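Local atomic coordinates of acyl-homoserine-lactone synthase (Mesorhizobium sp. ORS 3359, PDB entry 6WNS), a protein that catalyses the synthesis of acyl-homoserine lactone signals for bacterial quorum sensing, drawing the acyl group from an acyl-coenzyme A donor. Residues Tyr27-Lys32 with Arg105-Pro110; Asp48-Glu53 with Gly70-Pro75; Ala122-Cys127 with Tyr193-Ala198; Ser142-Thr147 with Gly172-Leu177. All coordinates share one frame; numbering follows the deposited sequence.

Interaction 1: Tyr27-Lys32 with Arg105-Pro110; sequences YDIYVK and RFFVMP
Arg105 opens this contact by bringing its guanidinium over the face of the Tyr30 ring: CZ stands 4.4 Å from the ring centroid, 2° off the normal, in a cation-pi interaction. A bend at chi2 (-44°) turns CD back toward Tyr30 OH. The two planes are tilted 63° apart, and the group comes down on the ring with its NH1 corner, 3.4 Å from Tyr30 CD1. Glu46 forms a salt bridge with that same NH1. The opposite face of the phenol is closed by Ile29 CG2. Phe106 contributes its carbonyl, which takes a bond of 2.7 Å from a water that also bonds Tyr30 OH at the rim of the ring; its side chain turns toward helix 121-135. Helix 16-31 lies across one face of strand 100-108 in the acetyltransferase-like fold of the autoinducer synthases, the axes of 27-31 and 105-108 approaching to 10.8 Å. An alanine in place of Tyr30 would probably leave the Arg105 guanidinium without its aromatic platform and the water without its phenol partner. Phe107 next receives Ile29 CD1, 3.6 Å from Phe107 CD2, the two side chains crossing at about a right angle. Met109 then brings SD to 4.0 Å from Ile29 CD1.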
# COMPACT_ATOMS: atom_id res chain seq x y z
N TYR A 27 -1.97 1.96 15.10
CA TYR A 27 -1.62 1.50 16.46
C TYR A 27 -2.28 0.14 16.70
O TYR A 27 -1.57 -0.80 17.08
CB TYR A 27 -2.03 2.51 17.51
CG TYR A 27 -2.13 1.91 18.86
CD1 TYR A 27 -0.98 1.79 19.61
CD2 TYR A 27 -3.32 1.40 19.38
CE1 TYR A 27 -0.99 1.24 20.87
CE2 TYR A 27 -3.36 0.85 20.65
CZ TYR A 27 -2.18 0.75 21.38
OH TYR A 27 -2.11 0.23 22.64
N ASP A 28 -3.56 0.00 16.38
CA ASP A 28 -4.30 -1.28 16.61
C ASP A 28 -3.63 -2.42 15.83
O ASP A 28 -3.48 -3.54 16.37
CB ASP A 28 -5.76 -1.16 16.26
CG ASP A 28 -6.53 -0.14 17.10
OD1 ASP A 28 -6.19 0.06 18.25
OD2 ASP A 28 -7.44 0.48 16.55
N ILE A 29 -3.20 -2.17 14.61
CA ILE A 29 -2.73 -3.20 13.66
C ILE A 29 -1.27 -3.51 13.93
O ILE A 29 -0.91 -4.70 13.98
CB ILE A 29 -2.90 -2.72 12.22
CG1 ILE A 29 -4.36 -2.72 11.80
CG2 ILE A 29 -2.02 -3.53 11.26
CD1 ILE A 29 -4.53 -2.03 10.46
N TYR A 30 -0.43 -2.48 14.00
CA TYR A 30 1.04 -2.65 13.92
C TYR A 30 1.63 -2.73 15.31
O TYR A 30 2.66 -3.46 15.45
CB TYR A 30 1.71 -1.55 13.08
CG TYR A 30 1.30 -1.62 11.65
CD1 TYR A 30 0.27 -0.83 11.17
CD2 TYR A 30 1.87 -2.54 10.78
CE1 TYR A 30 -0.14 -0.91 9.84
CE2 TYR A 30 1.45 -2.66 9.45
CZ TYR A 30 0.42 -1.86 9.00
OH TYR A 30 0.02 -1.96 7.71
N VAL A 31 1.18 -1.88 16.25
CA VAL A 31 1.83 -1.84 17.59
C VAL A 31 1.20 -2.96 18.43
O VAL A 31 2.03 -3.70 19.06
CB VAL A 31 1.77 -0.45 18.25
CG1 VAL A 31 2.17 -0.47 19.72
CG2 VAL A 31 2.68 0.51 17.45
N LYS A 32 -0.15 -3.08 18.43
CA LYS A 32 -0.91 -3.90 19.40
C LYS A 32 -0.67 -5.37 19.01
O LYS A 32 -0.61 -6.23 19.90
CB LYS A 32 -2.37 -3.43 19.48
CG LYS A 32 -3.07 -3.58 20.81
CD LYS A 32 -4.55 -3.19 20.79
CE LYS A 32 -5.46 -4.32 20.34
NZ LYS A 32 -6.41 -3.86 19.29
N ARG A 105 2.29 -0.60 3.88
CA ARG A 105 1.12 -0.49 4.80
C ARG A 105 -0.17 -0.88 4.10
O ARG A 105 -1.13 -0.17 4.20
CB ARG A 105 1.16 0.90 5.42
CG ARG A 105 2.49 1.15 6.12
CD ARG A 105 3.10 0.06 7.01
NE ARG A 105 4.17 0.63 7.83
CZ ARG A 105 3.96 1.15 9.04
NH1 ARG A 105 2.85 0.85 9.69
NH2 ARG A 105 4.96 1.71 9.70
N PHE A 106 -0.18 -2.02 3.40
CA PHE A 106 -1.43 -2.60 2.90
C PHE A 106 -2.15 -3.24 4.07
O PHE A 106 -1.51 -4.00 4.80
CB PHE A 106 -1.17 -3.67 1.85
CG PHE A 106 -2.40 -4.45 1.48
CD1 PHE A 106 -3.32 -3.92 0.58
CD2 PHE A 106 -2.64 -5.70 2.03
CE1 PHE A 106 -4.43 -4.67 0.20
CE2 PHE A 106 -3.76 -6.43 1.67
CZ PHE A 106 -4.64 -5.92 0.74
N PHE A 107 -3.38 -2.85 4.33
CA PHE A 107 -4.18 -3.58 5.34
C PHE A 107 -5.65 -3.61 4.92
O PHE A 107 -6.16 -2.68 4.25
CB PHE A 107 -4.04 -2.90 6.70
CG PHE A 107 -4.65 -1.53 6.71
CD1 PHE A 107 -4.01 -0.46 6.11
CD2 PHE A 107 -5.90 -1.33 7.24
CE1 PHE A 107 -4.59 0.80 6.09
CE2 PHE A 107 -6.46 -0.06 7.28
CZ PHE A 107 -5.80 1.00 6.71
N VAL A 108 -6.30 -4.63 5.43
CA VAL A 108 -7.75 -4.81 5.41
C VAL A 108 -8.20 -5.08 6.84
O VAL A 108 -7.64 -6.02 7.57
CB VAL A 108 -8.13 -5.98 4.48
CG1 VAL A 108 -9.63 -6.12 4.34
CG2 VAL A 108 -7.45 -5.83 3.12
N MET A 109 -9.22 -4.34 7.24
CA MET A 109 -9.74 -4.49 8.60
C MET A 109 -10.47 -5.83 8.64
O MET A 109 -10.88 -6.37 7.61
CB MET A 109 -10.64 -3.30 8.99
CG MET A 109 -9.91 -2.00 8.88
SD MET A 109 -8.56 -1.92 10.11
CE MET A 109 -9.51 -1.80 11.64
N PRO A 110 -10.46 -6.50 9.81
CA PRO A 110 -11.30 -7.68 10.01
C PRO A 110 -12.77 -7.43 9.59
O PRO A 110 -13.28 -8.26 8.83
CB PRO A 110 -11.09 -8.03 11.50
CG PRO A 110 -10.34 -6.86 12.13
CD PRO A 110 -9.64 -6.16 10.99
O HOH W 1 0.86 -3.66 6.15

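Interaction 2: Asp48-Glu53 with Gly70-Pro75; sequences DAFDNE and GSRLVP
Asp48 and Arg72 meet tip to tip, and here the packing is close. The guanidinium grips the carboxylate end-on: NH1 bonds Asp48 OD1 at 2.9 Å, and NH2 bonds Asp48 OD2 at 2.9 Å, using the syn lone pair of that oxygen. Both bonds are fairly straight, although the two planes are turned 35° apart. CG of Arg72 stands anti to the backbone N (chi1 -178°), which starts the chain toward the loop; a bend at chi3 follows, and Thr104 holds NE. Phe50 CB rests over one guanidinium face, 3.7 Å from Arg72 NH1. OD1 of Asp48 also accepts Phe50 N at 2.8 Å, from the opposite face of the carboxylate to NH1, which makes an Asx turn within the type I beta turn Asp48-Asp51. Asp51 approaches Arg72 from across, and its OD2 takes a weak bond from NH1 at 2.9 Å; the stronger partner of OD2 is the Tyr57 hydroxyl. Asp51 OD1, bonded by Asp48 N at 2.9 Å and by Arg26, completes a buried salt-bridge network to which Arg105 adds a bridge to Asp48 OD2. Such a cluster is a feature of LuxI-type synthases, where it probably lies near the S-adenosylmethionine site. Away from the charges the fit is looser: Phe50 CB stays 4.3 Å from Val74 CG2, and Ala49 at the outer corner of the turn is exposed.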
# COMPACT_ATOMS: atom_id res chain seq x y z
N ASP A 48 5.74 6.38 11.19
CA ASP A 48 7.15 6.10 10.88
C ASP A 48 7.76 7.26 10.10
O ASP A 48 7.14 8.34 9.90
CB ASP A 48 7.28 4.73 10.20
CG ASP A 48 6.86 4.70 8.74
OD1 ASP A 48 6.58 5.80 8.20
OD2 ASP A 48 6.71 3.56 8.23
N ALA A 49 9.02 7.08 9.72
CA ALA A 49 9.79 8.18 9.08
C ALA A 49 9.16 8.58 7.75
O ALA A 49 9.53 9.64 7.23
CB ALA A 49 11.21 7.68 8.91
N PHE A 50 8.32 7.75 7.16
CA PHE A 50 7.79 7.97 5.81
C PHE A 50 6.44 8.64 5.83
O PHE A 50 5.92 9.04 4.74
CB PHE A 50 7.75 6.66 5.03
CG PHE A 50 9.08 5.95 5.11
CD1 PHE A 50 10.26 6.54 4.63
CD2 PHE A 50 9.16 4.68 5.65
CE1 PHE A 50 11.48 5.87 4.72
CE2 PHE A 50 10.38 4.04 5.77
CZ PHE A 50 11.53 4.61 5.26
N ASP A 51 5.89 8.87 7.03
CA ASP A 51 4.64 9.63 7.15
C ASP A 51 5.00 11.11 7.21
O ASP A 51 5.11 11.64 8.32
CB ASP A 51 3.87 9.14 8.40
CG ASP A 51 3.37 7.73 8.31
OD1 ASP A 51 3.86 6.87 9.09
OD2 ASP A 51 2.59 7.46 7.35
N ASN A 52 5.17 11.78 6.06
CA ASN A 52 5.46 13.22 5.98
C ASN A 52 4.67 13.78 4.81
O ASN A 52 3.80 13.07 4.27
CB ASN A 52 6.98 13.44 5.92
CG ASN A 52 7.60 12.91 4.64
OD1 ASN A 52 6.88 12.60 3.67
ND2 ASN A 52 8.94 12.94 4.59
N GLU A 53 5.02 14.96 4.39
CA GLU A 53 4.31 15.75 3.37
C GLU A 53 4.38 15.05 2.01
O GLU A 53 3.56 15.41 1.16
CB GLU A 53 4.85 17.18 3.26
CG GLU A 53 6.27 17.26 2.74
CD GLU A 53 7.37 17.21 3.79
OE1 GLU A 53 7.17 16.61 4.93
OE2 GLU A 53 8.44 17.83 3.49
N GLY A 70 -6.65 -0.12 3.42
CA GLY A 70 -5.90 0.95 2.76
C GLY A 70 -4.50 0.60 2.40
O GLY A 70 -4.16 -0.59 2.42
N SER A 71 -3.75 1.64 2.01
CA SER A 71 -2.33 1.51 1.62
C SER A 71 -1.71 2.88 1.58
O SER A 71 -2.44 3.87 1.67
CB SER A 71 -2.21 0.73 0.32
OG SER A 71 -3.41 0.81 -0.39
N ARG A 72 -0.40 2.90 1.46
CA ARG A 72 0.42 4.13 1.44
C ARG A 72 1.37 4.03 0.26
O ARG A 72 1.80 2.92 -0.09
CB ARG A 72 1.23 4.29 2.71
CG ARG A 72 2.07 5.53 2.80
CD ARG A 72 2.76 5.56 4.16
NE ARG A 72 3.71 4.48 4.44
CZ ARG A 72 4.54 4.50 5.45
NH1 ARG A 72 4.48 5.53 6.29
NH2 ARG A 72 5.45 3.53 5.63
N LEU A 73 1.51 5.15 -0.41
CA LEU A 73 2.49 5.31 -1.50
C LEU A 73 3.43 6.44 -1.12
O LEU A 73 2.95 7.58 -0.74
CB LEU A 73 1.74 5.64 -2.78
CG LEU A 73 1.01 4.49 -3.44
CD1 LEU A 73 0.15 4.99 -4.58
CD2 LEU A 73 1.97 3.41 -3.91
N VAL A 74 4.71 6.21 -1.40
CA VAL A 74 5.80 7.20 -1.23
C VAL A 74 6.60 7.32 -2.52
O VAL A 74 6.98 6.31 -3.11
CB VAL A 74 6.66 6.72 -0.06
CG1 VAL A 74 7.85 7.61 0.19
CG2 VAL A 74 5.82 6.63 1.20
N PRO A 75 6.94 8.54 -2.98
CA PRO A 75 7.75 8.69 -4.20
C PRO A 75 9.10 7.97 -4.03
O PRO A 75 9.78 8.09 -3.00
CB PRO A 75 7.91 10.22 -4.36
CG PRO A 75 7.25 10.88 -3.21
CD PRO A 75 6.71 9.81 -2.28

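Interaction 3: Ala122-Cys127 with Tyr193-Ala198; sequences AGFVLC and YGISGA
Tyr193 lies flat on the helix at Gly123, one face of its ring pressed to the glycine backbone. Its CG is anti to the carbonyl carbon (chi1 -71°), beside the backbone N. Gly123 CA sits 3.2 Å from the ring centroid and 3° off the normal, a CH-pi contact over the centre, while Gly123 N comes within 3.3 Å of Tyr193 CE1. Because Gly123 has no side chain, the ring can come this close to the backbone. The hydroxyl end reaches two aliphatic groups of the helix, Tyr193 OH being 4.1 Å from Ala122 CB and 4.0 Å from Leu126 CD1. Further along, Ile195 and Phe124 cross obliquely: Ile195 CG2 is 4.0 Å from Phe124 CE2, and CD1 lies over a face of the phenyl ring. Between them the chain turns at Gly194, whose positive phi closes a Schellman motif at the end of helix 183-192. An alanine at Tyr193 would probably leave the Gly123 backbone uncovered and open a gap between the helix and the tail. With neither a hydrogen bond nor a salt bridge between the two segments, the hold on helix 121-135 rests on shape, while Gly197 O is bonded by Arg190 of helix 183-192.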
# COMPACT_ATOMS: atom_id res chain seq x y z
N ALA A 122 -10.66 -6.14 0.21
CA ALA A 122 -9.28 -6.32 -0.27
C ALA A 122 -9.28 -5.91 -1.75
O ALA A 122 -8.47 -5.08 -2.13
CB ALA A 122 -8.79 -7.73 -0.06
N GLY A 123 -10.18 -6.50 -2.53
CA GLY A 123 -10.36 -6.15 -3.96
C GLY A 123 -10.36 -4.61 -4.20
O GLY A 123 -9.50 -4.08 -5.04
N PHE A 124 -11.31 -3.97 -3.44
CA PHE A 124 -11.58 -2.50 -3.48
C PHE A 124 -10.27 -1.74 -3.24
O PHE A 124 -10.01 -0.75 -3.94
CB PHE A 124 -12.59 -2.04 -2.43
CG PHE A 124 -14.03 -2.08 -2.87
CD1 PHE A 124 -14.66 -0.92 -3.31
CD2 PHE A 124 -14.76 -3.25 -2.80
CE1 PHE A 124 -15.98 -0.95 -3.71
CE2 PHE A 124 -16.08 -3.28 -3.21
CZ PHE A 124 -16.69 -2.13 -3.67
N VAL A 125 -9.47 -2.20 -2.26
CA VAL A 125 -8.15 -1.59 -1.92
C VAL A 125 -7.13 -1.86 -3.03
O VAL A 125 -6.44 -0.94 -3.43
CB VAL A 125 -7.60 -2.12 -0.58
CG1 VAL A 125 -6.24 -1.52 -0.29
CG2 VAL A 125 -8.57 -1.89 0.57
N LEU A 126 -6.98 -3.12 -3.46
CA LEU A 126 -5.96 -3.45 -4.48
C LEU A 126 -6.33 -2.74 -5.82
O LEU A 126 -5.54 -1.96 -6.35
CB LEU A 126 -5.93 -4.97 -4.61
CG LEU A 126 -5.27 -5.75 -3.46
CD1 LEU A 126 -5.53 -7.23 -3.61
CD2 LEU A 126 -3.77 -5.52 -3.46
N CYS A 127 -7.54 -2.92 -6.32
CA CYS A 127 -8.00 -2.20 -7.53
C CYS A 127 -7.83 -0.67 -7.36
O CYS A 127 -7.43 -0.02 -8.33
CB CYS A 127 -9.45 -2.54 -7.81
SG CYS A 127 -9.78 -2.24 -9.55
N TYR A 193 -12.69 -10.01 -8.31
CA TYR A 193 -13.58 -9.63 -7.19
C TYR A 193 -14.98 -9.23 -7.66
O TYR A 193 -15.77 -8.79 -6.77
CB TYR A 193 -12.99 -8.46 -6.41
CG TYR A 193 -11.80 -8.86 -5.61
CD1 TYR A 193 -11.93 -9.24 -4.29
CD2 TYR A 193 -10.54 -8.91 -6.20
CE1 TYR A 193 -10.82 -9.60 -3.54
CE2 TYR A 193 -9.43 -9.27 -5.46
CZ TYR A 193 -9.57 -9.63 -4.13
OH TYR A 193 -8.46 -9.96 -3.43
N GLY A 194 -15.23 -9.31 -8.97
CA GLY A 194 -16.53 -8.98 -9.60
C GLY A 194 -17.22 -7.83 -8.89
O GLY A 194 -18.26 -8.07 -8.26
N ILE A 195 -16.66 -6.62 -8.92
CA ILE A 195 -17.47 -5.42 -8.54
C ILE A 195 -17.43 -4.41 -9.69
O ILE A 195 -16.54 -4.50 -10.59
CB ILE A 195 -17.09 -4.83 -7.17
CG1 ILE A 195 -15.61 -4.44 -7.11
CG2 ILE A 195 -17.50 -5.78 -6.04
CD1 ILE A 195 -15.33 -3.12 -7.77
N SER A 196 -18.42 -3.52 -9.66
CA SER A 196 -18.92 -2.78 -10.84
C SER A 196 -18.82 -1.27 -10.61
O SER A 196 -18.15 -0.65 -11.43
CB SER A 196 -20.33 -3.15 -11.15
OG SER A 196 -20.59 -4.48 -10.74
N GLY A 197 -19.53 -0.71 -9.62
CA GLY A 197 -19.75 0.74 -9.52
C GLY A 197 -18.40 1.50 -9.67
O GLY A 197 -17.29 0.88 -10.11
N ALA A 198 -18.45 2.84 -9.42
CA ALA A 198 -17.24 3.68 -9.23
C ALA A 198 -16.48 3.15 -8.01
O ALA A 198 -17.16 2.68 -7.07
CB ALA A 198 -17.64 5.12 -9.04

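Interaction 4: Ser142-Thr147 with Gly172-Leu177; sequences SVVCET and GDIIAL
Ser142 begins the pairing with a CA-H...O contact, its CA 3.3 Å from Leu177 O. Val143 then makes a hydrogen-bonded pair with Leu177: Val143 N bonds Leu177 O at 3.0 Å, and Leu177 N returns to Val143 O at 2.9 Å. The two side chains lie side by side and point the same way, with Val143 CG1 3.7 Å from Leu177 CB. Val144, opposite Ala176 in a non-hydrogen-bonded pair, sends its side chain to the other face, where Met82 and Leu89 cover both residues. CG1 of Val144 is anti to the backbone N (chi1 179°) and meets Ile174 CD1 at 3.8 Å, a diagonal contact along the ladder. The strands, antiparallel at 150°, are neighbours in the mixed sheet of this acetyltransferase-like fold, in which strand 140-146 also runs parallel to strand 100-108. Cys145 pairs with Ile175 through two more bonds, the one from Ile175 N to Cys145 O being 2.8 Å. Its SG shares a face with Leu177 and Ile175, although the closeness to Leu177 CD2 is doubtful in detail. At Glu146 and Ile174 the CA atoms approach to 4.2 Å and the side chains diverge. Thr147, past the strand end, adds a last bond from its N to Asp173 O, 2.9 Å, with the donor 40° out of the carbonyl plane. Asp173 itself is fixed by OD1, which accepts from His169 N.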
# COMPACT_ATOMS: atom_id res chain seq x y z
N SER A 142 6.90 -0.05 -6.50
CA SER A 142 7.88 -0.95 -5.85
C SER A 142 7.32 -1.36 -4.49
O SER A 142 6.50 -0.58 -3.94
CB SER A 142 9.25 -0.36 -5.74
OG SER A 142 9.26 0.80 -4.94
N VAL A 143 7.66 -2.55 -4.00
CA VAL A 143 7.10 -3.05 -2.70
C VAL A 143 8.01 -4.13 -2.14
O VAL A 143 8.62 -4.95 -2.88
CB VAL A 143 5.66 -3.54 -2.90
CG1 VAL A 143 5.61 -4.76 -3.83
CG2 VAL A 143 4.92 -3.84 -1.61
N VAL A 144 8.05 -4.17 -0.83
CA VAL A 144 8.67 -5.24 -0.01
C VAL A 144 7.48 -5.97 0.62
O VAL A 144 6.62 -5.29 1.27
CB VAL A 144 9.58 -4.62 1.08
CG1 VAL A 144 10.18 -5.74 1.95
CG2 VAL A 144 10.67 -3.71 0.51
N CYS A 145 7.31 -7.24 0.31
CA CYS A 145 6.14 -8.01 0.74
C CYS A 145 6.59 -9.44 1.06
O CYS A 145 7.78 -9.85 0.75
CB CYS A 145 5.04 -7.96 -0.30
SG CYS A 145 5.65 -8.63 -1.85
N GLU A 146 5.71 -10.15 1.76
CA GLU A 146 5.90 -11.58 2.06
C GLU A 146 6.01 -12.33 0.72
O GLU A 146 5.34 -11.94 -0.23
CB GLU A 146 4.76 -12.07 2.93
CG GLU A 146 5.02 -11.61 4.34
CD GLU A 146 4.35 -12.38 5.47
OE1 GLU A 146 4.87 -13.44 5.89
OE2 GLU A 146 3.38 -11.82 5.99
N THR A 147 6.80 -13.39 0.71
CA THR A 147 7.12 -14.17 -0.51
C THR A 147 5.88 -14.87 -1.06
O THR A 147 6.00 -15.32 -2.16
CB THR A 147 8.26 -15.15 -0.29
OG1 THR A 147 7.90 -15.88 0.89
CG2 THR A 147 9.61 -14.50 -0.08
N GLY A 172 9.07 -14.92 8.92
CA GLY A 172 8.45 -14.52 7.67
C GLY A 172 9.52 -14.35 6.62
O GLY A 172 10.60 -13.83 6.95
N ASP A 173 9.25 -14.76 5.41
CA ASP A 173 10.16 -14.48 4.27
C ASP A 173 9.62 -13.29 3.45
O ASP A 173 8.40 -13.21 3.15
CB ASP A 173 10.38 -15.71 3.40
CG ASP A 173 10.93 -16.91 4.14
OD1 ASP A 173 11.45 -16.73 5.27
OD2 ASP A 173 10.77 -18.01 3.63
N ILE A 174 10.52 -12.42 3.00
CA ILE A 174 10.12 -11.22 2.26
C ILE A 174 10.94 -11.12 0.98
O ILE A 174 11.96 -11.85 0.84
CB ILE A 174 10.26 -9.97 3.14
CG1 ILE A 174 11.70 -9.70 3.59
CG2 ILE A 174 9.31 -10.09 4.33
CD1 ILE A 174 11.91 -8.28 4.19
N ILE A 175 10.46 -10.26 0.09
CA ILE A 175 11.03 -10.10 -1.28
C ILE A 175 10.62 -8.72 -1.80
O ILE A 175 9.60 -8.13 -1.33
CB ILE A 175 10.64 -11.27 -2.19
CG1 ILE A 175 11.47 -11.30 -3.49
CG2 ILE A 175 9.13 -11.29 -2.45
CD1 ILE A 175 11.72 -12.69 -4.02
N ALA A 176 11.46 -8.13 -2.64
CA ALA A 176 11.19 -6.87 -3.36
C ALA A 176 10.64 -7.15 -4.76
O ALA A 176 11.21 -8.01 -5.53
CB ALA A 176 12.45 -6.08 -3.36
N LEU A 177 9.59 -6.42 -5.14
CA LEU A 177 8.89 -6.52 -6.45
C LEU A 177 8.80 -5.15 -7.12
O LEU A 177 8.68 -4.13 -6.40
CB LEU A 177 7.46 -6.97 -6.13
CG LEU A 177 7.15 -8.45 -6.04
CD1 LEU A 177 8.34 -9.35 -5.76
CD2 LEU A 177 6.04 -8.62 -5.07
O HOH W 2 9.87 -17.97 1.40

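From the N terminus, interaction 1 opens on helix 16-31 and closes a long loop at strand 100-108. Interaction 2 is nested inside it, folding the loop after that helix back onto strand 69-75, the sheet neighbour of 100-108; a salt bridge between Arg105 and Asp48 joins the two contacts directly. Interaction 3 opens next, on helix 121-135, and closes the last loop at the tail after helix 183-192. Within it nests interaction 4, pairing strands 140-146 and 174-180. None of the loops cross. Helix 16-31 and helix 121-135 cover opposite sides of strand 100-108, with Phe106 packed on Val125, while interaction 4 extends the same sheet.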